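Local coordinates for protein farnesyltransferase, putative (Trypanosoma cruzi, PDB 3WCA) that probably catalyses the magnesium-dependent condensation of two farnesyl diphosphate molecules to squalene, using NADPH or NADH as reductant, at residues A[65-70]-A[138-143]; A[80-85]-A[142-147]. The protein carries 1 engineered substitution. All blocks are in the same frame, centred on the assembly; numbering follows the deposited sequence.

Helix 126-147 is common to both contacts, which share G142 and M143, and their centres lie about 7 Å apart. Contact 1 sets it against helix 51-72 in the buried interior, where leucine, alanine and methionine meet beside a magnesium-binding aspartate. Contact 2, farther from the centre of the chain, sets its C-terminal end against the next helix along the chain, 78-84, and mixes aliphatic carbon and a cysteine sulfur with the stem of a lysine, one leucine being exposed. Neither interface has a hydrogen bond across it. The two are joined directly, for L67 CD2 of contact 1 packs on L85 CD2 of contact 2 at 3.8 Å.

Contact 1: residues A[65-70]-A[138-143]; sequences RALDTV and RMANGM
L67 carries this interface: its isobutyl group packs against M139, A140 and M143, while D68, next in the chain, keeps to the metal-binding margin. With CG anti to its carbonyl carbon (chi1 -70°), L67 spreads its two methyls over A140, CD2 standing 4.0 Å from A140 CB and CD1 resting 3.9 Å from A140 N. The same CD1 lies alongside the M139 chain, 4.1 Å from M139 CG. From the C-terminal side comes M143, extended beyond CG, whose SD sits 4.0 Å from L67 CB. The helices run almost parallel at 14°, their axes 10.5 Å apart, a spacing bridged mainly by L67 and the two methionines.

The contact narrows toward D68, which is partly exposed, to a single methyl: M143 CE lies 3.8 Å from D68 CA, and the carboxylate takes no part. It faces the bound magnesium, which it shares with E71 and D72 in the aspartate-rich motif of squalene synthases; the metal probably offsets the close approach of these acids. M143 also touches E71, so the apolar contact borders the metal site. Elsewhere M139 reaches V168 on helix 154-179, and helix 105-112 lies against A66 and T69 of helix 51-72.

Contact 2: residues A[80-85]-A[142-147]; sequences FKLREL and GMCDFL
An antiparallel helix pair at the rim of the all-helical isoprenoid synthase fold is formed here, with K81 and L82 of helix 78-84, together with L85, meeting C144 and L147 of helix 126-147. The axes of the short segments pass 9.8 Å apart at 160°. The backbones come nearest at L82 and C144, where the two CA atoms are 5.8 Å apart, an approach consistent with the small side chain of C144.

K81 illustrates how a charged residue can serve an apolar interface with its stem alone. Its extended chain crosses L147 at about a right angle, and L147 CD1 touches it at two points, 3.6 Å from K81 CB and 3.7 Å from K81 CD. The ammonium group is carried past this contact to the backbone oxygens of E71 and D73, both of which accept hydrogen bonds from NZ, so the buried charge is satisfied at the C-terminal end of the magnesium-binding helix 51-72. L147 has a chi1 of -97°, away from a staggered position, which may reflect some strain.

L85 meets L147 tip to tip, CD1 to CD1 at 3.9 Å, and also lies against V70 of helix 51-72. The opposite margin is the exposed L82, whose CD2 stands 3.8 Å from C144 CB. Between these two leucines the cysteine turns its thiol toward helix 78-84, with C144 SG 3.7 Å from L85 CB.

Contact 1: residues A[65-70]-A[138-143]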
# COMPACT_ATOMS: atom_id res chain seq x y z
N ARG A 65 -1.07 -11.79 0.51
CA ARG A 65 -2.28 -11.71 -0.28
C ARG A 65 -3.27 -12.76 0.22
O ARG A 65 -4.48 -12.55 0.20
CB ARG A 65 -1.96 -11.96 -1.74
CG ARG A 65 -3.15 -11.83 -2.64
CD ARG A 65 -3.78 -10.45 -2.51
NE ARG A 65 -4.99 -10.39 -3.31
CZ ARG A 65 -5.63 -9.26 -3.61
NH1 ARG A 65 -5.16 -8.10 -3.18
NH2 ARG A 65 -6.72 -9.32 -4.36
N ALA A 66 -2.74 -13.90 0.64
CA ALA A 66 -3.59 -14.96 1.18
C ALA A 66 -4.23 -14.42 2.47
O ALA A 66 -5.45 -14.52 2.65
CB ALA A 66 -2.76 -16.20 1.48
N LEU A 67 -3.42 -13.83 3.36
CA LEU A 67 -3.94 -13.27 4.61
C LEU A 67 -5.07 -12.29 4.31
O LEU A 67 -6.14 -12.33 4.93
CB LEU A 67 -2.87 -12.49 5.37
CG LEU A 67 -1.72 -13.22 6.04
CD1 LEU A 67 -0.84 -12.21 6.77
CD2 LEU A 67 -2.28 -14.25 7.00
N ASP A 68 -4.79 -11.38 3.37
CA ASP A 68 -5.76 -10.37 3.00
C ASP A 68 -7.07 -11.00 2.56
O ASP A 68 -8.15 -10.50 2.88
CB ASP A 68 -5.21 -9.50 1.87
CG ASP A 68 -6.15 -8.38 1.51
OD1 ASP A 68 -6.32 -7.48 2.35
OD2 ASP A 68 -6.72 -8.42 0.40
N THR A 69 -6.98 -12.10 1.83
CA THR A 69 -8.16 -12.79 1.34
C THR A 69 -9.02 -13.31 2.49
O THR A 69 -10.25 -13.31 2.40
CB THR A 69 -7.75 -13.95 0.40
OG1 THR A 69 -7.09 -13.40 -0.75
CG2 THR A 69 -8.95 -14.73 -0.06
N VAL A 70 -8.39 -13.76 3.57
CA VAL A 70 -9.15 -14.24 4.72
C VAL A 70 -9.77 -13.04 5.45
O VAL A 70 -10.96 -13.05 5.79
CB VAL A 70 -8.25 -15.03 5.70
CG1 VAL A 70 -9.05 -15.41 6.95
CG2 VAL A 70 -7.72 -16.29 5.02
N ARG A 138 3.17 -10.99 12.16
CA ARG A 138 2.85 -9.68 12.69
C ARG A 138 1.67 -9.01 11.96
O ARG A 138 0.84 -8.36 12.59
CB ARG A 138 4.09 -8.79 12.65
CG ARG A 138 5.16 -9.22 13.65
CD ARG A 138 6.50 -8.55 13.38
NE ARG A 138 6.48 -7.11 13.61
CZ ARG A 138 7.47 -6.30 13.28
NH1 ARG A 138 8.55 -6.79 12.69
NH2 ARG A 138 7.39 -4.99 13.53
N MET A 139 1.58 -9.17 10.64
CA MET A 139 0.46 -8.57 9.90
C MET A 139 -0.85 -9.27 10.26
O MET A 139 -1.89 -8.64 10.43
CB MET A 139 0.66 -8.67 8.38
CG MET A 139 -0.59 -8.23 7.58
SD MET A 139 -0.33 -8.20 5.78
CE MET A 139 1.09 -7.03 5.73
N ALA A 140 -0.79 -10.59 10.35
CA ALA A 140 -1.97 -11.38 10.69
C ALA A 140 -2.54 -10.96 12.04
O ALA A 140 -3.74 -10.72 12.17
CB ALA A 140 -1.61 -12.85 10.71
N ASN A 141 -1.69 -10.85 13.06
CA ASN A 141 -2.18 -10.47 14.38
C ASN A 141 -2.73 -9.04 14.37
O ASN A 141 -3.70 -8.74 15.06
CB ASN A 141 -1.07 -10.65 15.41
CG ASN A 141 -0.70 -12.12 15.59
OD1 ASN A 141 0.45 -12.47 15.89
ND2 ASN A 141 -1.68 -13.00 15.41
N GLY A 142 -2.12 -8.18 13.56
CA GLY A 142 -2.58 -6.81 13.46
C GLY A 142 -3.97 -6.80 12.83
O GLY A 142 -4.87 -6.08 13.26
N MET A 143 -4.15 -7.61 11.80
CA MET A 143 -5.45 -7.68 11.14
C MET A 143 -6.48 -8.17 12.16
O MET A 143 -7.61 -7.66 12.19
CB MET A 143 -5.41 -8.65 9.96
CG MET A 143 -4.55 -8.21 8.77
SD MET A 143 -4.52 -9.51 7.51
CE MET A 143 -4.18 -8.57 6.00

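Contact 2: residues A[80-85]-A[142-147]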
# COMPACT_ATOMS: atom_id res chain seq x y z
N PHE A 80 -13.76 -17.44 12.86
CA PHE A 80 -13.01 -18.29 11.93
C PHE A 80 -11.69 -17.58 11.58
O PHE A 80 -10.65 -18.22 11.45
CB PHE A 80 -13.81 -18.52 10.64
CG PHE A 80 -13.03 -19.24 9.58
CD1 PHE A 80 -13.06 -20.63 9.49
CD2 PHE A 80 -12.22 -18.54 8.68
CE1 PHE A 80 -12.30 -21.32 8.53
CE2 PHE A 80 -11.45 -19.21 7.73
CZ PHE A 80 -11.49 -20.60 7.65
N LYS A 81 -11.75 -16.26 11.42
CA LYS A 81 -10.57 -15.48 11.07
C LYS A 81 -9.61 -15.31 12.25
O LYS A 81 -8.40 -15.37 12.08
CB LYS A 81 -10.99 -14.11 10.53
CG LYS A 81 -11.86 -14.17 9.27
CD LYS A 81 -12.39 -12.80 8.92
CE LYS A 81 -13.31 -12.81 7.70
NZ LYS A 81 -13.84 -11.43 7.47
N LEU A 82 -10.16 -15.09 13.44
CA LEU A 82 -9.33 -14.92 14.63
C LEU A 82 -8.65 -16.24 14.96
O LEU A 82 -7.62 -16.28 15.65
CB LEU A 82 -10.19 -14.46 15.80
CG LEU A 82 -10.91 -13.13 15.61
CD1 LEU A 82 -11.75 -12.80 16.85
CD2 LEU A 82 -9.87 -12.03 15.36
N ARG A 83 -9.23 -17.32 14.47
CA ARG A 83 -8.70 -18.66 14.70
C ARG A 83 -7.58 -19.01 13.71
O ARG A 83 -6.48 -19.37 14.11
CB ARG A 83 -9.84 -19.68 14.58
CG ARG A 83 -9.46 -21.13 14.89
CD ARG A 83 -10.53 -22.09 14.36
NE ARG A 83 -11.87 -21.74 14.84
CZ ARG A 83 -12.96 -21.74 14.08
NH1 ARG A 83 -12.89 -22.08 12.80
NH2 ARG A 83 -14.13 -21.40 14.60
N GLU A 84 -7.89 -18.89 12.42
CA GLU A 84 -6.94 -19.24 11.36
C GLU A 84 -5.76 -18.29 11.12
O GLU A 84 -4.63 -18.74 10.93
CB GLU A 84 -7.71 -19.41 10.05
CG GLU A 84 -8.77 -20.52 10.05
CD GLU A 84 -8.17 -21.92 10.17
OE1 GLU A 84 -7.08 -22.17 9.61
OE2 GLU A 84 -8.81 -22.78 10.81
N LEU A 85 -6.01 -16.98 11.13
CA LEU A 85 -4.96 -16.00 10.88
C LEU A 85 -3.66 -16.10 11.68
O LEU A 85 -2.58 -16.24 11.09
CB LEU A 85 -5.54 -14.58 11.01
CG LEU A 85 -6.53 -14.20 9.90
CD1 LEU A 85 -7.10 -12.82 10.17
CD2 LEU A 85 -5.81 -14.23 8.54
N GLY A 142 -2.12 -8.18 13.56
CA GLY A 142 -2.58 -6.81 13.46
C GLY A 142 -3.97 -6.80 12.83
O GLY A 142 -4.87 -6.08 13.26
N MET A 143 -4.15 -7.61 11.80
CA MET A 143 -5.45 -7.68 11.14
C MET A 143 -6.48 -8.17 12.16
O MET A 143 -7.61 -7.66 12.19
CB MET A 143 -5.41 -8.65 9.96
CG MET A 143 -4.55 -8.21 8.77
SD MET A 143 -4.52 -9.51 7.51
CE MET A 143 -4.18 -8.57 6.00
N CYS A 144 -6.11 -9.15 12.97
CA CYS A 144 -7.02 -9.69 13.98
C CYS A 144 -7.48 -8.58 14.91
O CYS A 144 -8.66 -8.50 15.24
CB CYS A 144 -6.35 -10.80 14.79
SG CYS A 144 -6.25 -12.40 13.94
N ASP A 145 -6.55 -7.72 15.31
CA ASP A 145 -6.88 -6.62 16.20
C ASP A 145 -7.96 -5.72 15.61
O ASP A 145 -8.91 -5.34 16.30
CB ASP A 145 -5.62 -5.78 16.50
CG ASP A 145 -5.90 -4.61 17.44
OD1 ASP A 145 -6.81 -4.72 18.30
OD2 ASP A 145 -5.21 -3.57 17.33
N PHE A 146 -7.84 -5.39 14.32
CA PHE A 146 -8.82 -4.52 13.67
C PHE A 146 -10.01 -5.24 13.07
O PHE A 146 -10.85 -4.62 12.44
CB PHE A 146 -8.14 -3.65 12.61
CG PHE A 146 -7.36 -2.50 13.19
CD1 PHE A 146 -8.02 -1.38 13.69
CD2 PHE A 146 -5.98 -2.57 13.30
CE1 PHE A 146 -7.31 -0.35 14.29
CE2 PHE A 146 -5.26 -1.54 13.90
CZ PHE A 146 -5.93 -0.42 14.40
N LEU A 147 -10.08 -6.56 13.24
CA LEU A 147 -11.23 -7.29 12.73
C LEU A 147 -12.30 -7.20 13.82
O LEU A 147 -13.49 -7.35 13.55
CB LEU A 147 -10.88 -8.76 12.48
CG LEU A 147 -10.51 -9.17 11.05
CD1 LEU A 147 -10.20 -10.65 11.04
CD2 LEU A 147 -11.66 -8.86 10.10